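Local coordinates for protein GntR family transcriptional regulator (PDB 7B5T) that acts as a GntR-family transcriptional repressor that recognises bipartite DNA motifs and binds c-di-AMP through its TrkA-C domain, at residues S13-I18 / A54-N59. Numbering follows the deposited sequence.
Sequences SKYQKI and ARKGLN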
ATOM      1  N   SER A  13      -8.050 -35.242 -19.958  1.00 94.03           N
ATOM      2  CA  SER A  13      -8.816 -36.476 -20.080  1.00 88.37           C
ATOM      3  C   SER A  13     -10.257 -36.176 -20.478  1.00 96.30           C
ATOM      4  O   SER A  13     -10.969 -35.460 -19.770  1.00 95.02           O
ATOM      5  CB  SER A  13      -8.773 -37.261 -18.771  1.00 97.04           C
ATOM      6  OG  SER A  13      -9.756 -38.281 -18.757  1.00 98.87           O
ATOM      7  N   LYS A  14     -10.676 -36.729 -21.620  1.00104.56           N
ATOM      8  CA  LYS A  14     -12.027 -36.509 -22.137  1.00 99.21           C
ATOM      9  C   LYS A  14     -13.111 -36.927 -21.148  1.00 98.95           C
ATOM     10  O   LYS A  14     -14.207 -36.354 -21.162  1.00 94.47           O
ATOM     11  CB  LYS A  14     -12.212 -37.245 -23.462  1.00 94.65           C
ATOM     12  CG  LYS A  14     -13.546 -36.977 -24.146  1.00105.45           C
ATOM     13  CD  LYS A  14     -13.599 -37.666 -25.495  1.00124.11           C
ATOM     14  CE  LYS A  14     -12.807 -36.865 -26.524  1.00128.14           C
ATOM     15  NZ  LYS A  14     -12.824 -37.507 -27.867  1.00137.76           N
ATOM     16  N   TYR A  15     -12.857 -37.949 -20.324  1.00103.71           N
ATOM     17  CA  TYR A  15     -13.896 -38.401 -19.401  1.00100.17           C
ATOM     18  C   TYR A  15     -14.258 -37.301 -18.415  1.00 97.64           C
ATOM     19  O   TYR A  15     -15.432 -37.137 -18.063  1.00 95.73           O
ATOM     20  CB  TYR A  15     -13.458 -39.659 -18.645  1.00100.61           C
ATOM     21  CG  TYR A  15     -12.647 -40.650 -19.445  1.00100.34           C
ATOM     22  CD1 TYR A  15     -13.176 -41.269 -20.567  1.00 98.04           C
ATOM     23  CD2 TYR A  15     -11.365 -41.005 -19.045  1.00104.61           C
ATOM     24  CE1 TYR A  15     -12.437 -42.185 -21.292  1.00100.25           C
ATOM     25  CE2 TYR A  15     -10.619 -41.925 -19.761  1.00101.98           C
ATOM     26  CZ  TYR A  15     -11.161 -42.513 -20.883  1.00102.53           C
ATOM     27  OH  TYR A  15     -10.425 -43.428 -21.602  1.00103.26           O
ATOM     28  N   GLN A  16     -13.258 -36.562 -17.930  1.00101.28           N
ATOM     29  CA  GLN A  16     -13.525 -35.428 -17.055  1.00100.17           C
ATOM     30  C   GLN A  16     -14.368 -34.375 -17.765  1.00 99.59           C
ATOM     31  O   GLN A  16     -15.288 -33.798 -17.171  1.00100.70           O
ATOM     32  CB  GLN A  16     -12.207 -34.825 -16.569  1.00 97.72           C
ATOM     33  CG  GLN A  16     -12.353 -33.905 -15.380  1.00 93.14           C
ATOM     34  CD  GLN A  16     -12.990 -34.600 -14.199  1.00 96.74           C
ATOM     35  OE1 GLN A  16     -12.421 -35.532 -13.632  1.00102.16           O
ATOM     36  NE2 GLN A  16     -14.185 -34.160 -13.829  1.00105.31           N
ATOM     37  N   LYS A  17     -14.068 -34.118 -19.041  1.00 92.84           N
ATOM     38  CA  LYS A  17     -14.832 -33.157 -19.833  1.00 86.11           C
ATOM     39  C   LYS A  17     -16.305 -33.551 -19.912  1.00 99.29           C
ATOM     40  O   LYS A  17     -17.200 -32.717 -19.712  1.00102.76           O
ATOM     41  CB  LYS A  17     -14.238 -33.073 -21.239  1.00 91.83           C
ATOM     42  CG  LYS A  17     -12.836 -32.488 -21.331  1.00 99.66           C
ATOM     43  CD  LYS A  17     -12.358 -32.499 -22.783  1.00 93.04           C
ATOM     44  CE  LYS A  17     -10.980 -31.881 -22.941  1.00101.58           C
ATOM     45  NZ  LYS A  17     -10.533 -31.860 -24.364  1.00 99.56           N
ATOM     46  N   ILE A  18     -16.568 -34.824 -20.219  1.00101.05           N
ATOM     47  CA  ILE A  18     -17.938 -35.327 -20.305  1.00 99.20           C
ATOM     48  C   ILE A  18     -18.653 -35.144 -18.973  1.00 99.85           C
ATOM     49  O   ILE A  18     -19.807 -34.693 -18.917  1.00102.27           O
ATOM     50  CB  ILE A  18     -17.928 -36.804 -20.737  1.00103.23           C
ATOM     51  CG1 ILE A  18     -17.304 -36.947 -22.128  1.00103.07           C
ATOM     52  CG2 ILE A  18     -19.337 -37.388 -20.694  1.00 94.29           C
ATOM     53  CD1 ILE A  18     -17.133 -38.382 -22.578  1.00106.26           C
ATOM     54  N   ALA A  54     -18.171 -42.006 -22.807  1.00120.60           N
ATOM     55  CA  ALA A  54     -19.303 -41.416 -22.095  1.00119.38           C
ATOM     56  C   ALA A  54     -19.606 -42.186 -20.815  1.00115.79           C
ATOM     57  O   ALA A  54     -19.952 -41.590 -19.785  1.00114.52           O
ATOM     58  CB  ALA A  54     -20.530 -41.381 -23.005  1.00122.44           C
ATOM     59  N   ARG A  55     -19.453 -43.513 -20.850  1.00120.17           N
ATOM     60  CA  ARG A  55     -19.664 -44.313 -19.649  1.00118.77           C
ATOM     61  C   ARG A  55     -18.648 -43.971 -18.571  1.00115.91           C
ATOM     62  O   ARG A  55     -18.991 -43.900 -17.388  1.00114.16           O
ATOM     63  CB  ARG A  55     -19.603 -45.803 -19.979  1.00124.02           C
ATOM     64  CG  ARG A  55     -19.927 -46.692 -18.793  1.00127.13           C
ATOM     65  CD  ARG A  55     -20.191 -48.128 -19.208  1.00142.45           C
ATOM     66  NE  ARG A  55     -19.022 -48.797 -19.764  1.00153.38           N
ATOM     67  CZ  ARG A  55     -18.092 -49.409 -19.039  1.00153.51           C
ATOM     68  NH1 ARG A  55     -18.180 -49.425 -17.715  1.00148.40           N
ATOM     69  NH2 ARG A  55     -17.067 -50.002 -19.638  1.00152.58           N
ATOM     70  N   LYS A  56     -17.390 -43.782 -18.958  1.00113.86           N
ATOM     71  CA  LYS A  56     -16.357 -43.409 -17.998  1.00109.34           C
ATOM     72  C   LYS A  56     -16.614 -42.016 -17.427  1.00109.37           C
ATOM     73  O   LYS A  56     -16.451 -41.785 -16.217  1.00106.02           O
ATOM     74  CB  LYS A  56     -15.006 -43.502 -18.695  1.00108.00           C
ATOM     75  CG  LYS A  56     -14.710 -44.934 -19.128  1.00104.28           C
ATOM     76  CD  LYS A  56     -13.324 -45.100 -19.685  1.00105.40           C
ATOM     77  CE  LYS A  56     -13.079 -46.522 -20.128  1.00 92.87           C
ATOM     78  NZ  LYS A  56     -13.215 -47.485 -19.005  1.00110.47           N
ATOM     79  N   GLY A  57     -17.017 -41.079 -18.287  1.00106.80           N
ATOM     80  CA  GLY A  57     -17.420 -39.767 -17.810  1.00102.85           C
ATOM     81  C   GLY A  57     -18.526 -39.853 -16.776  1.00102.71           C
ATOM     82  O   GLY A  57     -18.502 -39.151 -15.764  1.00102.14           O
ATOM     83  N   LEU A  58     -19.517 -40.714 -17.025  1.00102.46           N
ATOM     84  CA  LEU A  58     -20.605 -40.891 -16.071  1.00100.53           C
ATOM     85  C   LEU A  58     -20.147 -41.629 -14.818  1.00104.13           C
ATOM     86  O   LEU A  58     -20.710 -41.418 -13.738  1.00106.34           O
ATOM     87  CB  LEU A  58     -21.755 -41.643 -16.739  1.00101.88           C
ATOM     88  CG  LEU A  58     -22.515 -40.843 -17.797  1.00100.13           C
ATOM     89  CD1 LEU A  58     -23.698 -41.634 -18.340  1.00103.76           C
ATOM     90  CD2 LEU A  58     -22.958 -39.495 -17.241  1.00104.15           C
ATOM     91  N   ASN A  59     -19.137 -42.499 -14.943  1.00100.51           N
ATOM     92  CA  ASN A  59     -18.537 -43.149 -13.779  1.00101.88           C
ATOM     93  C   ASN A  59     -17.860 -42.148 -12.858  1.00100.24           C
ATOM     94  O   ASN A  59     -17.845 -42.344 -11.637  1.00 96.64           O
ATOM     95  CB  ASN A  59     -17.525 -44.213 -14.215  1.00100.55           C
ATOM     96  CG  ASN A  59     -18.127 -45.597 -14.314  1.00108.34           C
ATOM     97  OD1 ASN A  59     -17.916 -46.321 -15.293  1.00115.82           O
ATOM     98  ND2 ASN A  59     -18.831 -46.003 -13.260  1.00106.47           N
TER
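Y15 and G57 bring two helices of the GntR winged helix-turn-helix domain together: helix 14-28, the first of the DNA-binding unit, and helix 51-63, which by family topology is probably the recognition helix. The short segments cross at -66° and their axes approach to 7.5 Å. This close approach is possible at G57, which has no side chain, so that its CA lies 4.1 Å from the CA of Y15. The carbonyl O of Y15 faces this bare backbone and makes a bent, at most weak CA-H...O contact with G57 CA at 3.3 Å.

The buried side continues from G57 to I18. The CB of I18 rests against G57 CA, while its CG1 branch runs anti to its own carbonyl carbon (chi1 -62°) and carries CD1 alongside the other helix, ending 3.8 Å from A54 CA. A54 thus joins this part through its backbone, its methyl group pointing away from helix 14-28; T53, the residue before it, also touches I18. I18, A54 and G57 are all buried.

Y15 and K56 form the more open, solvent-facing side, both being partly exposed. Their side chains lie side by side and point the same way, the aliphatic chain of K56 running over one face of the phenol ring. CB of K56 sits above CD1 near the root of the ring, and further out CD makes a CH-pi contact 3.8 Å from the ring centroid, 28° off the normal. S185 of the second subunit also packs on Y15, placing this flank near a subunit interface. Beyond CD the lysine chain bends at its last torsion and parts from the ring, leaving K56 NZ 5.6 Å from Y15 OH.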